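Local coordinates for protein glycerol-3-phosphate dehydrogenase [NAD(+)] 1 (Saccharomyces cerevisiae, PDB 4FGW) that interconverts dihydroxyacetone phosphate and glycerol 3-phosphate with NADH/NAD+, driving the glycerol production by which yeast withstands hyperosmotic stress, at residues L244-A249 against G309-V314; C252-G257 against Y374-L379; A267-G272 against D301-C306; E327-L332 against Q336-L341. All blocks are in the same frame, centred on the assembly; numbering follows the deposited sequence.

Contact 1. Residues L244-A249 against G309-V314; sequences LKNVVA and GRNVKV
Asn-246, whose amide lies flat against that of Asn-311, accepts a hydrogen bond at its OD1 from Lys-245 NZ at 2.9 Å. The same nitrogen is also bonded to Thr-305, which ties the Asn-246 amide and the lysine to helix 296-307. Across the contact the two asparagine amides are stacked with their planes only 9° apart. Asn-246 CG sits 3.4 Å from Asn-311 ND2, and Asn-246 CB packs against Asn-311 CG at 3.6 Å. The two amides meet face to face rather than through a hydrogen bond, the angle from Asn-311 ND2 to Asn-246 OD1 being poor; Asn-311 OD1 is instead bonded to Gly-340 N. In Asn-311 CG stands opposite the carbonyl carbon (chi1 -60°), which directs the amide back along the helix toward Asn-246. One turn further on, Ala-249 CB meets Asn-311 CB at 3.9 Å. Beside it, Ala-249 O receives a CA-H...O contact from Val-312 CA at 3.5 Å, with Val-312 CB and CG2 also close to that oxygen. With only a methyl group on Ala-249, the backbones come close: the CA atoms of Ala-249 and Val-312 are 5.0 Å apart, and the helix segments run almost parallel, at 21°. By similarity, Lys-245 is the proton acceptor, and Arg-310 and Asn-311 bind substrate; the asparagine stack thus belongs to the probable active site in the helical C-terminal domain of the NAD-dependent glycerol-3-phosphate dehydrogenases.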
# COMPACT_ATOMS: atom_id res chain seq x y z
N LEU A 244 13.97 -5.45 -1.04
CA LEU A 244 13.77 -4.26 -0.18
C LEU A 244 12.54 -4.25 0.73
O LEU A 244 12.61 -3.67 1.82
CB LEU A 244 13.91 -2.95 -0.98
CG LEU A 244 15.24 -2.73 -1.72
CD1 LEU A 244 15.31 -1.36 -2.33
CD2 LEU A 244 16.44 -2.95 -0.81
N LYS A 245 11.45 -4.92 0.31
CA LYS A 245 10.20 -5.03 1.07
C LYS A 245 10.43 -5.62 2.46
O LYS A 245 9.73 -5.25 3.41
CB LYS A 245 9.12 -5.83 0.29
CG LYS A 245 9.49 -7.31 0.07
CD LYS A 245 8.46 -8.07 -0.74
CE LYS A 245 8.82 -9.54 -0.81
NZ LYS A 245 8.60 -10.21 0.50
N ASN A 246 11.40 -6.54 2.58
CA ASN A 246 11.71 -7.21 3.85
C ASN A 246 12.40 -6.31 4.86
O ASN A 246 12.23 -6.52 6.06
CB ASN A 246 12.44 -8.52 3.61
CG ASN A 246 11.72 -9.44 2.67
OD1 ASN A 246 10.49 -9.41 2.53
ND2 ASN A 246 12.47 -10.24 1.95
N VAL A 247 13.13 -5.29 4.38
CA VAL A 247 13.78 -4.29 5.24
C VAL A 247 12.66 -3.41 5.82
O VAL A 247 12.65 -3.15 7.02
CB VAL A 247 14.85 -3.45 4.48
CG1 VAL A 247 15.42 -2.34 5.36
CG2 VAL A 247 15.98 -4.35 3.96
N VAL A 248 11.69 -3.02 4.96
CA VAL A 248 10.52 -2.24 5.34
C VAL A 248 9.63 -3.03 6.33
O VAL A 248 9.19 -2.47 7.34
CB VAL A 248 9.72 -1.75 4.10
CG1 VAL A 248 8.57 -0.83 4.50
CG2 VAL A 248 10.64 -1.05 3.09
N ALA A 249 9.40 -4.33 6.06
CA ALA A 249 8.60 -5.22 6.92
C ALA A 249 9.15 -5.27 8.36
O ALA A 249 8.37 -5.39 9.31
CB ALA A 249 8.53 -6.62 6.33
N GLY A 309 4.23 -12.30 7.89
CA GLY A 309 5.39 -13.02 7.38
C GLY A 309 6.53 -13.08 8.37
O GLY A 309 6.43 -12.50 9.46
N ARG A 310 7.63 -13.76 7.99
CA ARG A 310 8.84 -13.99 8.80
C ARG A 310 9.48 -12.71 9.32
O ARG A 310 9.75 -12.60 10.52
CB ARG A 310 9.89 -14.80 8.03
CG ARG A 310 9.49 -16.24 7.72
CD ARG A 310 10.59 -16.98 6.98
NE ARG A 310 10.71 -16.53 5.59
CZ ARG A 310 10.12 -17.12 4.55
NH1 ARG A 310 9.38 -18.20 4.72
NH2 ARG A 310 10.29 -16.63 3.33
N ASN A 311 9.71 -11.74 8.42
CA ASN A 311 10.35 -10.46 8.71
C ASN A 311 9.57 -9.60 9.70
O ASN A 311 10.15 -9.14 10.67
CB ASN A 311 10.66 -9.71 7.41
CG ASN A 311 11.58 -10.48 6.50
OD1 ASN A 311 12.79 -10.49 6.69
ND2 ASN A 311 11.02 -11.16 5.52
N VAL A 312 8.25 -9.40 9.47
CA VAL A 312 7.38 -8.62 10.36
C VAL A 312 7.24 -9.29 11.75
O VAL A 312 7.33 -8.60 12.77
CB VAL A 312 6.04 -8.17 9.69
CG1 VAL A 312 5.10 -9.34 9.41
CG2 VAL A 312 5.32 -7.10 10.50
N LYS A 313 7.09 -10.64 11.78
CA LYS A 313 6.93 -11.46 12.98
C LYS A 313 8.15 -11.39 13.90
O LYS A 313 7.98 -11.23 15.11
CB LYS A 313 6.61 -12.92 12.61
CG LYS A 313 5.99 -13.75 13.73
CD LYS A 313 5.49 -15.10 13.23
CE LYS A 313 4.72 -15.84 14.30
NZ LYS A 313 4.05 -17.05 13.76
N VAL A 314 9.38 -11.51 13.33
CA VAL A 314 10.65 -11.44 14.09
C VAL A 314 10.80 -10.06 14.72
O VAL A 314 11.05 -9.96 15.93
CB VAL A 314 11.89 -11.85 13.24
CG1 VAL A 314 13.20 -11.43 13.91
CG2 VAL A 314 11.89 -13.36 13.00

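Contact 2. Residues C252-G257 against Y374-L379; sequences CGFVEG and YPMKNL
The CA atoms of Phe-254 and Met-376 lie 6.9 Å apart where the end of helix 235-257 faces an irregular loop, which makes a type I beta turn from Met-376 to Leu-379. The meeting is wholly apolar. Met-376 crosses Phe-254 at about a right angle, running from the root of the aromatic side chain out along one flank of its ring. Its CG rests 3.8 Å from Phe-254 CB, its SD stands 4.7 Å from the centroid of the Phe-254 ring and 44° off the ring normal, and its CE ends 3.7 Å from Phe-254 CD2. This is an oblique Met-aromatic contact. The bend at the last torsion of the methionine (chi3 -83°) turns the methyl outward along the ring, over the CD2-CE2 side. Leu-379, at the close of the turn, supplies the second apolar touch: its CD2 packs on Val-255 CG2 at 4.1 Å and more loosely on Phe-254 CB at 4.5 Å, the leucine and valine side chains again crossing nearly at right angles. Further packing of Phe-254 comes from Ile-369 and Val-370 of helix 361-371 and from Ala-315 and Met-318 of helix 310-320, while Val-255 also leans on Ile-268. Met-376 of the loop and Leu-379 at the start of helix 379-383 cover the last turns of helix 235-257, within the hydrophobic packing of the helical C-terminal domain.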
# COMPACT_ATOMS: atom_id res chain seq x y z
N CYS A 252 8.01 -2.13 10.16
CA CYS A 252 6.57 -2.29 10.48
C CYS A 252 6.39 -3.11 11.75
O CYS A 252 5.56 -2.75 12.60
CB CYS A 252 5.81 -2.91 9.32
SG CYS A 252 5.72 -1.86 7.86
N GLY A 253 7.13 -4.21 11.85
CA GLY A 253 7.12 -5.11 13.00
C GLY A 253 7.53 -4.40 14.27
O GLY A 253 6.86 -4.53 15.30
N PHE A 254 8.63 -3.60 14.19
CA PHE A 254 9.14 -2.81 15.31
C PHE A 254 8.04 -1.90 15.83
O PHE A 254 7.73 -1.90 17.02
CB PHE A 254 10.34 -1.94 14.87
CG PHE A 254 11.58 -2.67 14.42
CD1 PHE A 254 12.46 -2.09 13.51
CD2 PHE A 254 11.88 -3.94 14.91
CE1 PHE A 254 13.61 -2.76 13.09
CE2 PHE A 254 13.03 -4.61 14.49
CZ PHE A 254 13.88 -4.02 13.59
N VAL A 255 7.40 -1.18 14.92
CA VAL A 255 6.34 -0.23 15.17
C VAL A 255 5.04 -0.87 15.73
O VAL A 255 4.42 -0.31 16.63
CB VAL A 255 6.21 0.66 13.92
CG1 VAL A 255 4.81 0.64 13.31
CG2 VAL A 255 6.71 2.06 14.17
N GLU A 256 4.69 -2.08 15.23
CA GLU A 256 3.53 -2.86 15.69
C GLU A 256 3.78 -3.39 17.11
O GLU A 256 2.94 -3.17 17.99
CB GLU A 256 3.25 -4.02 14.73
CG GLU A 256 2.47 -3.62 13.49
CD GLU A 256 2.13 -4.74 12.52
OE1 GLU A 256 2.43 -5.92 12.83
OE2 GLU A 256 1.58 -4.43 11.44
N GLY A 257 4.93 -4.04 17.31
CA GLY A 257 5.37 -4.61 18.58
C GLY A 257 5.46 -3.60 19.71
O GLY A 257 5.27 -3.97 20.88
N TYR A 374 20.35 0.49 18.62
CA TYR A 374 19.54 1.70 18.47
C TYR A 374 18.15 1.58 19.10
O TYR A 374 17.48 0.56 18.90
CB TYR A 374 19.55 2.22 17.02
CG TYR A 374 20.79 3.04 16.70
CD1 TYR A 374 20.69 4.38 16.34
CD2 TYR A 374 22.07 2.48 16.77
CE1 TYR A 374 21.83 5.15 16.06
CE2 TYR A 374 23.21 3.24 16.51
CZ TYR A 374 23.08 4.57 16.14
OH TYR A 374 24.20 5.30 15.85
N PRO A 375 17.78 2.57 19.95
CA PRO A 375 16.53 2.49 20.75
C PRO A 375 15.19 1.98 20.21
O PRO A 375 14.33 1.66 21.05
CB PRO A 375 16.43 3.88 21.38
CG PRO A 375 17.83 4.29 21.53
CD PRO A 375 18.55 3.77 20.32
N MET A 376 14.97 1.94 18.87
CA MET A 376 13.72 1.47 18.23
C MET A 376 12.56 2.46 18.38
O MET A 376 11.82 2.67 17.42
CB MET A 376 13.32 0.06 18.73
CG MET A 376 12.46 -0.72 17.76
SD MET A 376 11.86 -2.26 18.51
CE MET A 376 13.25 -3.31 18.25
N LYS A 377 12.42 3.08 19.56
CA LYS A 377 11.40 4.10 19.85
C LYS A 377 11.74 5.40 19.11
O LYS A 377 10.87 6.25 18.92
CB LYS A 377 11.33 4.39 21.37
CG LYS A 377 11.00 3.19 22.26
CD LYS A 377 10.82 3.59 23.73
CE LYS A 377 12.12 3.80 24.48
NZ LYS A 377 11.89 4.37 25.84
N ASN A 378 13.02 5.56 18.72
CA ASN A 378 13.56 6.73 18.01
C ASN A 378 13.28 6.71 16.51
O ASN A 378 13.64 7.67 15.82
CB ASN A 378 15.06 6.87 18.27
CG ASN A 378 15.47 7.15 19.70
OD1 ASN A 378 16.64 7.03 20.05
ND2 ASN A 378 14.53 7.56 20.55
N LEU A 379 12.64 5.62 16.00
CA LEU A 379 12.28 5.42 14.59
C LEU A 379 11.63 6.67 13.95
O LEU A 379 12.17 7.12 12.94
CB LEU A 379 11.46 4.13 14.41
CG LEU A 379 11.39 3.48 13.02
CD1 LEU A 379 12.76 3.19 12.46
CD2 LEU A 379 10.65 2.17 13.09

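Contact 3. Residues A267-G272 against D301-C306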
# COMPACT_ATOMS: atom_id res chain seq x y z
N ALA A 267 2.39 4.16 7.85
CA ALA A 267 3.36 5.25 7.69
C ALA A 267 4.73 4.71 7.27
O ALA A 267 5.33 5.28 6.36
CB ALA A 267 3.48 6.06 8.98
N ILE A 268 5.20 3.60 7.89
CA ILE A 268 6.48 2.94 7.53
C ILE A 268 6.41 2.35 6.13
O ILE A 268 7.39 2.44 5.40
CB ILE A 268 7.03 1.96 8.63
CG1 ILE A 268 7.67 2.76 9.76
CG2 ILE A 268 8.08 0.97 8.08
CD1 ILE A 268 6.91 2.82 10.87
N GLN A 269 5.24 1.79 5.76
CA GLN A 269 5.01 1.26 4.41
C GLN A 269 5.09 2.37 3.37
O GLN A 269 5.70 2.17 2.32
CB GLN A 269 3.67 0.52 4.33
CG GLN A 269 3.74 -0.85 4.99
CD GLN A 269 2.41 -1.52 5.13
OE1 GLN A 269 1.87 -1.64 6.23
NE2 GLN A 269 1.88 -2.03 4.04
N ARG A 270 4.54 3.55 3.69
CA ARG A 270 4.58 4.72 2.81
C ARG A 270 6.01 5.22 2.64
O ARG A 270 6.45 5.47 1.52
CB ARG A 270 3.68 5.84 3.36
CG ARG A 270 3.64 7.07 2.48
CD ARG A 270 3.18 8.29 3.24
NE ARG A 270 4.14 8.75 4.25
CZ ARG A 270 5.15 9.58 4.01
NH1 ARG A 270 5.38 10.01 2.78
NH2 ARG A 270 5.95 9.96 4.99
N VAL A 271 6.74 5.35 3.77
CA VAL A 271 8.13 5.80 3.77
C VAL A 271 8.99 4.77 3.02
O VAL A 271 9.81 5.15 2.18
CB VAL A 271 8.63 6.13 5.21
CG1 VAL A 271 10.15 6.33 5.26
CG2 VAL A 271 7.92 7.36 5.77
N GLY A 272 8.75 3.49 3.31
CA GLY A 272 9.43 2.35 2.70
C GLY A 272 9.25 2.29 1.20
O GLY A 272 10.25 2.19 0.48
N ASP A 301 3.18 -6.44 -3.14
CA ASP A 301 4.13 -7.31 -2.46
C ASP A 301 4.60 -6.72 -1.14
O ASP A 301 4.77 -7.45 -0.16
CB ASP A 301 5.29 -7.72 -3.37
CG ASP A 301 5.86 -9.08 -3.02
OD1 ASP A 301 5.29 -9.75 -2.15
OD2 ASP A 301 6.88 -9.46 -3.61
N LEU A 302 4.75 -5.38 -1.10
CA LEU A 302 5.10 -4.65 0.11
C LEU A 302 3.98 -4.81 1.17
O LEU A 302 4.26 -5.15 2.31
CB LEU A 302 5.34 -3.17 -0.22
CG LEU A 302 5.76 -2.26 0.95
CD1 LEU A 302 7.16 -2.61 1.45
CD2 LEU A 302 5.68 -0.80 0.55
N ILE A 303 2.71 -4.57 0.76
CA ILE A 303 1.54 -4.68 1.63
C ILE A 303 1.44 -6.07 2.27
O ILE A 303 1.37 -6.15 3.50
CB ILE A 303 0.22 -4.23 0.91
CG1 ILE A 303 0.26 -2.71 0.63
CG2 ILE A 303 -1.03 -4.61 1.74
CD1 ILE A 303 -0.84 -2.18 -0.36
N THR A 304 1.46 -7.14 1.47
CA THR A 304 1.36 -8.51 1.98
C THR A 304 2.47 -8.88 2.96
O THR A 304 2.19 -9.53 3.98
CB THR A 304 1.12 -9.53 0.86
OG1 THR A 304 0.63 -10.74 1.44
CG2 THR A 304 2.37 -9.82 0.00
N THR A 305 3.71 -8.46 2.66
CA THR A 305 4.90 -8.73 3.47
C THR A 305 4.82 -8.03 4.82
O THR A 305 5.12 -8.63 5.85
CB THR A 305 6.17 -8.39 2.66
OG1 THR A 305 6.12 -9.09 1.42
CG2 THR A 305 7.45 -8.74 3.41
N CYS A 306 4.39 -6.77 4.81
CA CYS A 306 4.23 -5.98 6.03
C CYS A 306 3.01 -6.40 6.86
O CYS A 306 2.99 -6.16 8.07
CB CYS A 306 4.23 -4.50 5.69
SG CYS A 306 5.76 -3.91 4.92
O HOH W 1 0.54 -4.30 5.07
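The carboxamide of Gln-269 presents one face to Cys-306, whose CB sits squarely above the plane, 3.5 Å from Gln-269 CD. Near the nitrogen end, Ile-303 CA comes in obliquely on that side, 3.6 Å from Gln-269 NE2, while its CG1 lies near the amide plane, beyond the nitrogen edge. The sulfur stays by the aliphatic stem: Cys-306 SG is 3.7 Å from Gln-269 CG. Leaving the backbone on the side of its own N (chi1 -76°), the glutamine chain runs on extended to helix 296-307. A water bridges the two segments, accepting a weak hydrogen bond from Gln-269 NE2 and donating to Ile-303 O at 2.6 Å. Away from the amide, Leu-302 CD2 packs at 3.5 Å on the backbone O of Gln-269. The helix segments cross in a broadly antiparallel sense, at 143°, with axes 10.8 Å apart, a wide spacing that the long glutamine spans. On another side of helix 296-307, Asp-301 O accepts from Thr-305 OG1 at 2.6 Å and from Thr-305 N, the two donors coming from opposite faces of its carbonyl plane. Ile-303 of the second subunit also packs on Gln-269, and Arg-270 forms a salt bridge with Glu-195 of that subunit. The polar link between these two segments is thus a weak water bridge, so the amide is probably placed chiefly by packing, beside the dimer interface.

Contact 4. Residues E327-L332 against Q336-L341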
# COMPACT_ATOMS: atom_id res chain seq x y z
N GLU A 327 17.95 -14.22 18.15
CA GLU A 327 17.34 -14.87 19.30
C GLU A 327 15.84 -15.03 19.00
O GLU A 327 15.26 -16.08 19.29
CB GLU A 327 17.54 -14.00 20.56
CG GLU A 327 17.33 -14.73 21.87
CD GLU A 327 17.89 -14.08 23.13
OE1 GLU A 327 17.92 -14.75 24.18
OE2 GLU A 327 18.30 -12.89 23.06
N CYS A 328 15.23 -14.00 18.37
CA CYS A 328 13.83 -13.99 17.95
C CYS A 328 13.59 -14.88 16.71
O CYS A 328 12.55 -15.51 16.61
CB CYS A 328 13.35 -12.56 17.72
SG CYS A 328 13.26 -11.56 19.23
N GLU A 329 14.58 -14.94 15.80
CA GLU A 329 14.59 -15.74 14.57
C GLU A 329 14.53 -17.23 14.90
O GLU A 329 13.81 -17.98 14.24
CB GLU A 329 15.86 -15.41 13.76
CG GLU A 329 15.82 -15.81 12.29
CD GLU A 329 17.06 -15.47 11.50
OE1 GLU A 329 18.18 -15.83 11.94
OE2 GLU A 329 16.92 -14.88 10.40
N LYS A 330 15.28 -17.66 15.94
CA LYS A 330 15.32 -19.05 16.42
C LYS A 330 14.00 -19.44 17.11
O LYS A 330 13.52 -20.55 16.91
CB LYS A 330 16.53 -19.23 17.37
CG LYS A 330 16.66 -20.62 18.01
CD LYS A 330 17.93 -21.33 17.60
CE LYS A 330 18.11 -22.63 18.35
NZ LYS A 330 19.39 -23.29 18.01
N GLU A 331 13.44 -18.51 17.92
CA GLU A 331 12.21 -18.71 18.69
C GLU A 331 10.95 -18.93 17.85
O GLU A 331 10.07 -19.69 18.26
CB GLU A 331 11.99 -17.55 19.68
CG GLU A 331 11.18 -17.93 20.90
CD GLU A 331 10.79 -16.78 21.81
OE1 GLU A 331 9.63 -16.32 21.71
OE2 GLU A 331 11.64 -16.35 22.62
N LEU A 332 10.85 -18.27 16.68
CA LEU A 332 9.66 -18.38 15.84
C LEU A 332 9.85 -19.18 14.56
O LEU A 332 9.04 -20.06 14.27
CB LEU A 332 9.07 -16.99 15.49
CG LEU A 332 8.84 -15.98 16.62
CD1 LEU A 332 8.90 -14.56 16.08
CD2 LEU A 332 7.52 -16.22 17.33
N GLN A 336 14.28 -21.69 9.62
CA GLN A 336 14.09 -20.68 8.57
C GLN A 336 14.66 -19.32 8.98
O GLN A 336 14.81 -19.04 10.17
CB GLN A 336 12.61 -20.55 8.20
CG GLN A 336 12.13 -21.62 7.23
CD GLN A 336 10.74 -21.30 6.75
OE1 GLN A 336 10.54 -20.50 5.82
NE2 GLN A 336 9.74 -21.89 7.39
N SER A 337 14.97 -18.47 7.98
CA SER A 337 15.54 -17.14 8.22
C SER A 337 14.68 -15.99 7.71
O SER A 337 13.98 -16.13 6.71
CB SER A 337 16.93 -17.05 7.60
OG SER A 337 17.79 -18.07 8.09
N ALA A 338 14.75 -14.84 8.41
CA ALA A 338 14.08 -13.60 8.01
C ALA A 338 15.12 -12.87 7.15
O ALA A 338 16.05 -12.26 7.67
CB ALA A 338 13.69 -12.78 9.23
N GLN A 339 14.97 -12.97 5.83
CA GLN A 339 15.96 -12.44 4.90
C GLN A 339 16.32 -10.98 5.17
O GLN A 339 17.48 -10.59 5.12
CB GLN A 339 15.48 -12.60 3.46
CG GLN A 339 16.50 -13.25 2.53
CD GLN A 339 17.86 -12.58 2.60
OE1 GLN A 339 18.11 -11.58 1.93
NE2 GLN A 339 18.74 -13.13 3.42
N GLY A 340 15.30 -10.18 5.46
CA GLY A 340 15.46 -8.74 5.67
C GLY A 340 16.59 -8.36 6.63
O GLY A 340 17.14 -7.26 6.53
N LEU A 341 16.93 -9.28 7.56
CA LEU A 341 18.01 -9.13 8.55
C LEU A 341 19.35 -8.99 7.83
O LEU A 341 20.17 -8.15 8.21
CB LEU A 341 18.02 -10.36 9.47
CG LEU A 341 17.48 -10.23 10.90
CD1 LEU A 341 16.15 -9.53 10.96
CD2 LEU A 341 17.31 -11.59 11.53
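Glu-329 dominates this contact, reaching from helix 325-333 to the strand-like chain ahead of helix 340-354. Its OE2 accepts a hydrogen bond from Ala-338 N at 2.9 Å, with an N-H...O angle of 157°. The donor meets the oxygen on its anti side, 22° out of the carboxylate plane. With CG opposite the backbone N (chi1 -162°) and the chain extended, the carboxylate arrives beside the loop backbone, OE2 also lying 3.4 Å from Ser-337 CA. The stem of the same side chain passes Gln-336, whose carbonyl O is 4.0 Å from Glu-329 CG. Side chain thus pins backbone across a helix-loop-helix connection in the C-terminal domain, and the loop so fixed carries Gln-339, an NAD+-binding residue by similarity. Leu-341, in the first turn of the following helix, brings an apolar wall to the carboxylate: its CD2 comes to 3.5 Å from Glu-329 OE2 and 3.9 Å from Glu-329 CD, the two side chains lying alongside each other and running in opposite senses. Leu-341 packs in addition on Ala-325, Trp-326 and Leu-250, and its carbonyl oxygen accepts from the hydroxyl of Tyr-371.

Contact 1 lies between the others and touches all three. Lys-245 NZ of contact 1 is probably hydrogen-bonded to Thr-305 OG1 of contact 3 at 2.9 Å, and Asn-311 OD1 to Gly-340 N of contact 4 at 2.8 Å, so both neighbours probably help position groups assigned to catalysis and substrate binding by similarity. Asp-301 of contact 3 adds a salt bridge to Lys-152, another probable substrate ligand. Contact 2 shares helix 235-257 with contact 1 and meets contact 3 through Cys-252 SG, 3.6 Å from Cys-306 SG. Contacts 3 and 4 do not touch, their nearest atoms being about 8 Å apart; contact 3 adjoins the second subunit, while contact 4 holds Gln-339, probably an NAD+ ligand.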